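(R)-specific secondary-alkylsulfatase (Pseudomonas sp., PDB 4AXH) hydrolyses secondary alkyl sulfates enantioselectively with strict inversion of configuration, using a zinc-containing active site, to give (S)-alcohols and sulfate. Local coordinates at residues Y231-Q242 with L516-E527. Numbering follows the deposited sequence.
Sequences YQSGVMVPRGAQ and LWRNMYMTGAME
Y231 lies across T523 and G524 in an interdomain contact of this type III sulfatase: the C-terminal end of helix 222-233 and the loop after it, part of the metallo-beta-lactamase region, pack on helix 515-529 of the dimerisation region. The ring is a knob in the hole formed by M520, T523, G524 and E527. Beta-branched T523 suits this place because its two branches do different work: methyl CG2, anti to the backbone N, makes a CH-pi contact 3.6 Å from the Y231 ring centroid, while OG1 donates to N519 O within its own helix. G524, lacking a side chain, lets the ring close on the backbone, Y231 CE2 lying 3.6 Å from G524 N. Beyond the helix end, G234 has a positive phi, which favours glycine, and opens a type I turn. The turn brings V237 CG2 to 3.4 Å from T523 OG1. Next to it, P238 CD meets M526 CE at 3.5 Å. N519 ND2 donates to Q232 O (2.9 Å), tying the helix to the backbone of a sulfate-binding residue. E527, which also forms a salt bridge with R227, accepts a hydrogen bond from the phenol: Y231 OH lies 2.6 Å from E527 OE1, above the carboxylate plane, with ring and carboxylate perpendicular.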
loop_
_atom_site.group_PDB
_atom_site.type_symbol
_atom_site.label_atom_id
_atom_site.label_comp_id
_atom_site.label_asym_id
_atom_site.label_seq_id
_atom_site.Cartn_x
_atom_site.Cartn_y
_atom_site.Cartn_z
ATOM N N TYR A 231 -21.348 -0.197 4.248
ATOM C CA TYR A 231 -21.013 0.339 5.562
ATOM C C TYR A 231 -20.599 1.814 5.419
ATOM O O TYR A 231 -21.080 2.648 6.171
ATOM C CB TYR A 231 -19.924 -0.526 6.234
ATOM C CG TYR A 231 -20.490 -1.716 6.983
ATOM C CD1 TYR A 231 -21.108 -2.765 6.306
ATOM C CD2 TYR A 231 -20.382 -1.807 8.369
ATOM C CE1 TYR A 231 -21.636 -3.860 6.995
ATOM C CE2 TYR A 231 -20.884 -2.908 9.068
ATOM C CZ TYR A 231 -21.514 -3.929 8.376
ATOM O OH TYR A 231 -22.029 -4.988 9.066
ATOM N N GLN A 232 -19.791 2.134 4.401
ATOM C CA GLN A 232 -19.315 3.483 4.122
ATOM C C GLN A 232 -20.453 4.466 3.823
ATOM O O GLN A 232 -20.413 5.620 4.291
ATOM C CB GLN A 232 -18.314 3.422 2.957
ATOM C CG GLN A 232 -17.356 4.607 2.887
ATOM C CD GLN A 232 -16.486 4.506 1.675
ATOM O OE1 GLN A 232 -15.775 3.521 1.482
ATOM N NE2 GLN A 232 -16.497 5.521 0.851
ATOM N N SER A 233 -21.469 3.980 3.073
ATOM C CA SER A 233 -22.652 4.698 2.562
ATOM C C SER A 233 -23.793 4.983 3.548
ATOM O O SER A 233 -24.515 6.011 3.398
ATOM C CB SER A 233 -23.263 3.906 1.405
ATOM O OG SER A 233 -22.307 3.618 0.402
ATOM N N GLY A 234 -24.047 3.964 4.399
ATOM C CA GLY A 234 -25.175 3.929 5.315
ATOM C C GLY A 234 -26.496 3.890 4.559
ATOM O O GLY A 234 -27.517 4.320 5.099
ATOM N N VAL A 235 -26.478 3.384 3.280
ATOM C CA VAL A 235 -27.637 3.284 2.359
ATOM C C VAL A 235 -28.801 2.475 2.917
ATOM O O VAL A 235 -29.959 2.851 2.686
ATOM C CB VAL A 235 -27.315 2.883 0.882
ATOM C CG1 VAL A 235 -26.966 4.122 0.016
ATOM C CG2 VAL A 235 -26.247 1.769 0.797
ATOM N N MET A 236 -28.495 1.367 3.645
ATOM C CA MET A 236 -29.481 0.507 4.309
ATOM C C MET A 236 -29.965 1.076 5.660
ATOM O O MET A 236 -30.957 0.608 6.203
ATOM C CB MET A 236 -28.957 -0.916 4.434
ATOM C CG MET A 236 -29.421 -1.850 3.307
ATOM S SD MET A 236 -29.532 -1.231 1.575
ATOM C CE MET A 236 -31.328 -0.715 1.517
ATOM N N VAL A 237 -29.307 2.134 6.152
ATOM C CA VAL A 237 -29.635 2.822 7.401
ATOM C C VAL A 237 -30.638 3.971 7.128
ATOM O O VAL A 237 -30.429 4.763 6.211
ATOM C CB VAL A 237 -28.347 3.311 8.131
ATOM C CG1 VAL A 237 -28.673 4.010 9.443
ATOM C CG2 VAL A 237 -27.366 2.153 8.366
ATOM N N PRO A 238 -31.727 4.089 7.921
ATOM C CA PRO A 238 -32.691 5.182 7.706
ATOM C C PRO A 238 -32.073 6.556 7.958
ATOM O O PRO A 238 -30.999 6.634 8.531
ATOM C CB PRO A 238 -33.780 4.901 8.762
ATOM C CG PRO A 238 -33.599 3.540 9.165
ATOM C CD PRO A 238 -32.162 3.228 9.041
ATOM N N ARG A 239 -32.766 7.635 7.567
ATOM C CA ARG A 239 -32.293 8.991 7.797
ATOM C C ARG A 239 -32.957 9.477 9.076
ATOM O O ARG A 239 -34.089 9.068 9.385
ATOM C CB ARG A 239 -32.589 9.930 6.611
ATOM C CG ARG A 239 -32.383 9.345 5.191
ATOM C CD ARG A 239 -31.140 8.476 5.029
ATOM N NE ARG A 239 -31.042 7.835 3.717
ATOM C CZ ARG A 239 -30.154 6.895 3.397
ATOM N NH1 ARG A 239 -29.308 6.428 4.312
ATOM N NH2 ARG A 239 -30.124 6.393 2.168
ATOM N N GLY A 240 -32.239 10.305 9.834
ATOM C CA GLY A 240 -32.715 10.829 11.106
ATOM C C GLY A 240 -31.589 10.970 12.105
ATOM O O GLY A 240 -30.558 10.298 11.970
ATOM N N ALA A 241 -31.800 11.840 13.133
ATOM C CA ALA A 241 -30.849 12.183 14.203
ATOM C C ALA A 241 -30.325 10.989 14.981
ATOM O O ALA A 241 -29.237 11.086 15.561
ATOM C CB ALA A 241 -31.455 13.211 15.136
ATOM N N GLN A 242 -31.069 9.854 14.967
ATOM C CA GLN A 242 -30.684 8.602 15.632
ATOM C C GLN A 242 -30.034 7.602 14.656
ATOM O O GLN A 242 -29.551 6.554 15.093
ATOM C CB GLN A 242 -31.897 7.975 16.340
ATOM C CG GLN A 242 -32.207 8.600 17.696
ATOM C CD GLN A 242 -32.760 7.585 18.665
ATOM O OE1 GLN A 242 -34.032 7.702 18.983
ATOM N NE2 GLN A 242 -32.057 6.687 19.133
ATOM N N LEU A 516 -18.358 8.947 7.747
ATOM C CA LEU A 516 -18.152 7.583 7.268
ATOM C C LEU A 516 -18.135 6.649 8.470
ATOM O O LEU A 516 -18.763 5.603 8.427
ATOM C CB LEU A 516 -16.850 7.512 6.443
ATOM C CG LEU A 516 -16.952 7.823 4.920
ATOM C CD1 LEU A 516 -17.948 8.904 4.587
ATOM C CD2 LEU A 516 -15.633 8.196 4.331
ATOM N N TRP A 517 -17.507 7.062 9.590
ATOM C CA TRP A 517 -17.473 6.262 10.821
ATOM C C TRP A 517 -18.878 6.139 11.364
ATOM O O TRP A 517 -19.245 5.070 11.832
ATOM C CB TRP A 517 -16.542 6.888 11.856
ATOM C CG TRP A 517 -15.063 6.660 11.609
ATOM C CD1 TRP A 517 -14.404 6.720 10.411
ATOM C CD2 TRP A 517 -14.044 6.484 12.620
ATOM N NE1 TRP A 517 -13.058 6.480 10.600
ATOM C CE2 TRP A 517 -12.807 6.353 11.947
ATOM C CE3 TRP A 517 -14.070 6.356 14.024
ATOM C CZ2 TRP A 517 -11.614 6.065 12.628
ATOM C CZ3 TRP A 517 -12.894 6.107 14.689
ATOM C CH2 TRP A 517 -11.682 5.954 13.994
ATOM N N ARG A 518 -19.683 7.208 11.259
ATOM C CA ARG A 518 -21.080 7.185 11.701
ATOM C C ARG A 518 -21.909 6.220 10.842
ATOM O O ARG A 518 -22.689 5.446 11.404
ATOM C CB ARG A 518 -21.723 8.588 11.779
ATOM C CG ARG A 518 -23.089 8.516 12.450
ATOM C CD ARG A 518 -23.944 9.742 12.247
ATOM N NE ARG A 518 -25.287 9.568 12.804
ATOM C CZ ARG A 518 -25.634 9.924 14.039
ATOM N NH1 ARG A 518 -24.729 10.414 14.880
ATOM N NH2 ARG A 518 -26.886 9.777 14.450
ATOM N N ASN A 519 -21.730 6.245 9.498
ATOM C CA ASN A 519 -22.414 5.329 8.582
ATOM C C ASN A 519 -22.016 3.869 8.879
ATOM O O ASN A 519 -22.876 2.998 8.859
ATOM C CB ASN A 519 -22.101 5.673 7.138
ATOM C CG ASN A 519 -22.697 6.965 6.605
ATOM O OD1 ASN A 519 -23.764 7.413 7.025
ATOM N ND2 ASN A 519 -22.054 7.564 5.598
ATOM N N MET A 520 -20.737 3.612 9.185
ATOM C CA MET A 520 -20.209 2.266 9.477
ATOM C C MET A 520 -20.763 1.685 10.781
ATOM O O MET A 520 -21.383 0.624 10.745
ATOM C CB MET A 520 -18.674 2.210 9.457
ATOM C CG MET A 520 -18.048 2.557 8.118
ATOM S SD MET A 520 -16.221 2.388 8.139
ATOM C CE MET A 520 -15.766 4.008 8.301
ATOM N N TYR A 521 -20.559 2.371 11.926
ATOM C CA TYR A 521 -21.050 1.924 13.233
ATOM C C TYR A 521 -22.532 1.684 13.160
ATOM O O TYR A 521 -22.978 0.623 13.598
ATOM C CB TYR A 521 -20.731 2.929 14.342
ATOM C CG TYR A 521 -19.261 3.073 14.681
ATOM C CD1 TYR A 521 -18.475 1.959 14.954
ATOM C CD2 TYR A 521 -18.698 4.328 14.896
ATOM C CE1 TYR A 521 -17.131 2.093 15.326
ATOM C CE2 TYR A 521 -17.364 4.473 15.279
ATOM C CZ TYR A 521 -16.581 3.355 15.492
ATOM O OH TYR A 521 -15.259 3.506 15.863
ATOM N N MET A 522 -23.285 2.620 12.545
ATOM C CA MET A 522 -24.737 2.500 12.344
ATOM C C MET A 522 -25.149 1.253 11.506
ATOM O O MET A 522 -26.095 0.555 11.882
ATOM C CB MET A 522 -25.319 3.799 11.763
ATOM C CG MET A 522 -26.138 4.658 12.759
ATOM S SD MET A 522 -25.502 4.829 14.463
ATOM C CE MET A 522 -26.132 6.410 14.873
ATOM N N THR A 523 -24.414 0.957 10.401
ATOM C CA THR A 523 -24.671 -0.209 9.561
ATOM C C THR A 523 -24.363 -1.439 10.378
ATOM O O THR A 523 -25.102 -2.414 10.304
ATOM C CB THR A 523 -23.908 -0.127 8.230
ATOM O OG1 THR A 523 -24.237 1.113 7.568
ATOM C CG2 THR A 523 -24.234 -1.306 7.303
ATOM N N GLY A 524 -23.308 -1.337 11.189
ATOM C CA GLY A 524 -22.848 -2.358 12.122
ATOM C C GLY A 524 -23.891 -2.697 13.172
ATOM O O GLY A 524 -24.238 -3.867 13.344
ATOM N N ALA A 525 -24.414 -1.672 13.860
ATOM C CA ALA A 525 -25.435 -1.813 14.894
ATOM C C ALA A 525 -26.734 -2.448 14.339
ATOM O O ALA A 525 -27.271 -3.354 14.965
ATOM C CB ALA A 525 -25.720 -0.472 15.537
ATOM N N MET A 526 -27.188 -2.025 13.142
ATOM C CA MET A 526 -28.350 -2.564 12.446
ATOM C C MET A 526 -28.181 -4.071 12.162
ATOM O O MET A 526 -29.009 -4.852 12.605
ATOM C CB MET A 526 -28.572 -1.787 11.146
ATOM C CG MET A 526 -29.699 -2.311 10.266
ATOM S SD MET A 526 -29.989 -1.232 8.809
ATOM C CE MET A 526 -30.931 0.018 9.577
ATOM N N GLU A 527 -27.114 -4.479 11.463
ATOM C CA GLU A 527 -26.884 -5.891 11.118
ATOM C C GLU A 527 -26.666 -6.799 12.328
ATOM O O GLU A 527 -26.988 -7.989 12.257
ATOM C CB GLU A 527 -25.734 -6.068 10.126
ATOM C CG GLU A 527 -25.937 -5.513 8.722
ATOM C CD GLU A 527 -24.837 -5.886 7.736
ATOM O OE1 GLU A 527 -23.843 -6.537 8.142
ATOM O OE2 GLU A 527 -24.986 -5.561 6.537
HETATM O O HOH W 1 -25.581 0.219 4.733
#